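Local atomic coordinates of NAP1-binding protein 2 (Saccharomyces cerevisiae, PDB entry 1YN8), a protein that acts as an adaptor that brings the PTC1 phosphatase to the PBS2 kinase, thereby restraining HOG pathway signalling, and is represented here by its SH3 domain. Residues D15-L20 / Q34-A39. Sequence-based numbering, arbitrary orientation.
Sequences DNELRL and QGWLVA
L18 and A39 are the closest CA pair across the segments, 7.6 Å apart. Residues 15-20 belong to the long loop between strands 2-6 and 25-33, the RT loop of an SH3 domain; 36-39 lie on the strand that follows the n-Src loop. The loop runs past the strand without pairing to it: backbone bonds tie N16 and L18 to L49 of the neighbouring strand 47-51 instead. Two separate touches join the segments. On the inner side, against buried A39, L18 turns its CG anti to the backbone N (chi1 -176°) and brings methyl CD2 to 4.4 Å from A39 CB and 3.8 Å from A39 O, a carbonyl oxygen hydrogen-bonded to the T47 hydroxyl. V50 borders the same leucine, while A39 rests on I28. Nearer the surface, E17 reaches out with an extended chain beyond CG and sets OE2 3.8 Å from CH2 on the six-membered ring of W36, the carboxylate tilted 34° from the indole plane. N14 ND2 hydrogen-bonds to this same OE2. An acidic RT loop beside a tryptophan that starts the strand is the usual makeup of an SH3 ligand groove, so W36 and E17 probably help receive proline-rich, basic peptides. With just 138 Å² buried and van der Waals touches alone between the segments, loop and tryptophan meet without a direct polar bond, consistent with two walls of a peptide groove.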
loop_
_atom_site.group_PDB
_atom_site.type_symbol
_atom_site.label_atom_id
_atom_site.label_comp_id
_atom_site.label_asym_id
_atom_site.label_seq_id
_atom_site.Cartn_x
_atom_site.Cartn_y
_atom_site.Cartn_z
ATOM N N ASP A 15 6.407 9.815 8.246
ATOM C CA ASP A 15 5.028 9.756 8.755
ATOM C C ASP A 15 3.937 9.658 7.675
ATOM O O ASP A 15 2.795 9.317 7.980
ATOM C CB ASP A 15 4.728 10.976 9.653
ATOM C CG ASP A 15 4.947 10.689 11.127
ATOM O OD1 ASP A 15 5.195 9.515 11.489
ATOM O OD2 ASP A 15 4.869 11.643 11.935
ATOM N N ASN A 16 4.287 9.978 6.436
ATOM C CA ASN A 16 3.351 9.954 5.313
ATOM C C ASN A 16 3.193 8.530 4.710
ATOM O O ASN A 16 2.229 8.269 3.991
ATOM C CB ASN A 16 3.885 10.916 4.229
ATOM C CG ASN A 16 2.794 11.606 3.437
ATOM O OD1 ASN A 16 1.612 11.257 3.509
ATOM N ND2 ASN A 16 3.191 12.610 2.672
ATOM N N GLU A 17 4.143 7.636 5.019
ATOM C CA GLU A 17 4.237 6.302 4.403
ATOM C C GLU A 17 3.621 5.211 5.307
ATOM O O GLU A 17 3.714 5.294 6.542
ATOM C CB GLU A 17 5.698 5.991 4.045
ATOM C CG GLU A 17 6.317 6.996 3.041
ATOM C CD GLU A 17 7.841 6.908 2.878
ATOM O OE1 GLU A 17 8.483 5.902 3.265
ATOM O OE2 GLU A 17 8.419 7.902 2.367
ATOM N N LEU A 18 2.952 4.223 4.699
ATOM C CA LEU A 18 2.256 3.149 5.411
ATOM C C LEU A 18 3.124 1.894 5.476
ATOM O O LEU A 18 3.456 1.336 4.437
ATOM C CB LEU A 18 0.938 2.795 4.693
ATOM C CG LEU A 18 -0.005 1.756 5.324
ATOM C CD1 LEU A 18 -0.689 2.361 6.575
ATOM C CD2 LEU A 18 -1.046 1.216 4.357
ATOM N N ARG A 19 3.450 1.423 6.675
ATOM C CA ARG A 19 4.268 0.203 6.817
ATOM C C ARG A 19 3.547 -1.014 6.224
ATOM O O ARG A 19 2.353 -1.233 6.467
ATOM C CB ARG A 19 4.601 -0.072 8.290
ATOM C CG ARG A 19 5.326 -1.411 8.550
ATOM C CD ARG A 19 5.728 -1.628 10.018
ATOM N NE ARG A 19 6.715 -0.666 10.528
ATOM C CZ ARG A 19 8.032 -0.721 10.340
ATOM N NH1 ARG A 19 8.600 -1.700 9.630
ATOM N NH2 ARG A 19 8.798 0.220 10.879
ATOM N N LEU A 20 4.290 -1.834 5.473
ATOM C CA LEU A 20 3.773 -3.093 4.982
ATOM C C LEU A 20 4.648 -4.264 5.441
ATOM O O LEU A 20 5.861 -4.136 5.662
ATOM C CB LEU A 20 3.708 -3.113 3.430
ATOM C CG LEU A 20 2.948 -2.034 2.640
ATOM C CD1 LEU A 20 3.220 -2.227 1.119
ATOM C CD2 LEU A 20 1.455 -2.011 2.905
ATOM N N GLN A 34 4.321 9.490 -9.690
ATOM C CA GLN A 34 5.226 8.460 -10.189
ATOM C C GLN A 34 5.806 7.673 -9.004
ATOM O O GLN A 34 6.511 8.232 -8.167
ATOM C CB GLN A 34 6.360 9.114 -10.996
ATOM C CG GLN A 34 7.504 8.184 -11.450
ATOM C CD GLN A 34 8.834 8.918 -11.684
ATOM O OE1 GLN A 34 9.887 8.462 -11.220
ATOM N NE2 GLN A 34 8.795 10.052 -12.396
ATOM N N GLY A 35 5.509 6.384 -8.948
ATOM C CA GLY A 35 6.121 5.498 -7.971
ATOM C C GLY A 35 5.434 5.413 -6.625
ATOM O O GLY A 35 5.892 4.654 -5.768
ATOM N N TRP A 36 4.310 6.128 -6.438
ATOM C CA TRP A 36 3.602 6.162 -5.145
ATOM C C TRP A 36 2.082 5.939 -5.285
ATOM O O TRP A 36 1.412 6.681 -6.019
ATOM C CB TRP A 36 3.854 7.519 -4.443
ATOM C CG TRP A 36 5.311 7.762 -4.000
ATOM C CD1 TRP A 36 6.198 8.658 -4.519
ATOM C CD2 TRP A 36 5.990 7.099 -2.928
ATOM N NE1 TRP A 36 7.407 8.587 -3.843
ATOM C CE2 TRP A 36 7.301 7.639 -2.861
ATOM C CE3 TRP A 36 5.616 6.108 -2.011
ATOM C CZ2 TRP A 36 8.231 7.212 -1.917
ATOM C CZ3 TRP A 36 6.561 5.680 -1.062
ATOM C CH2 TRP A 36 7.827 6.227 -1.026
ATOM N N LEU A 37 1.587 4.953 -4.529
ATOM C CA LEU A 37 0.164 4.709 -4.376
ATOM C C LEU A 37 -0.296 5.109 -2.952
ATOM O O LEU A 37 0.468 4.953 -1.979
ATOM C CB LEU A 37 -0.142 3.224 -4.628
ATOM C CG LEU A 37 0.320 2.625 -5.970
ATOM C CD1 LEU A 37 -0.036 1.162 -5.958
ATOM C CD2 LEU A 37 -0.306 3.311 -7.153
ATOM N N VAL A 38 -1.552 5.560 -2.843
ATOM C CA VAL A 38 -2.233 5.729 -1.559
ATOM C C VAL A 38 -3.060 4.455 -1.294
ATOM O O VAL A 38 -3.973 4.098 -2.071
ATOM C CB VAL A 38 -3.177 6.958 -1.518
ATOM C CG1 VAL A 38 -3.923 7.019 -0.165
ATOM C CG2 VAL A 38 -2.418 8.241 -1.722
ATOM N N ALA A 39 -2.742 3.808 -0.187
ATOM C CA ALA A 39 -3.301 2.525 0.201
ATOM C C ALA A 39 -3.939 2.590 1.583
ATOM O O ALA A 39 -3.522 3.395 2.434
ATOM C CB ALA A 39 -2.230 1.489 0.179
#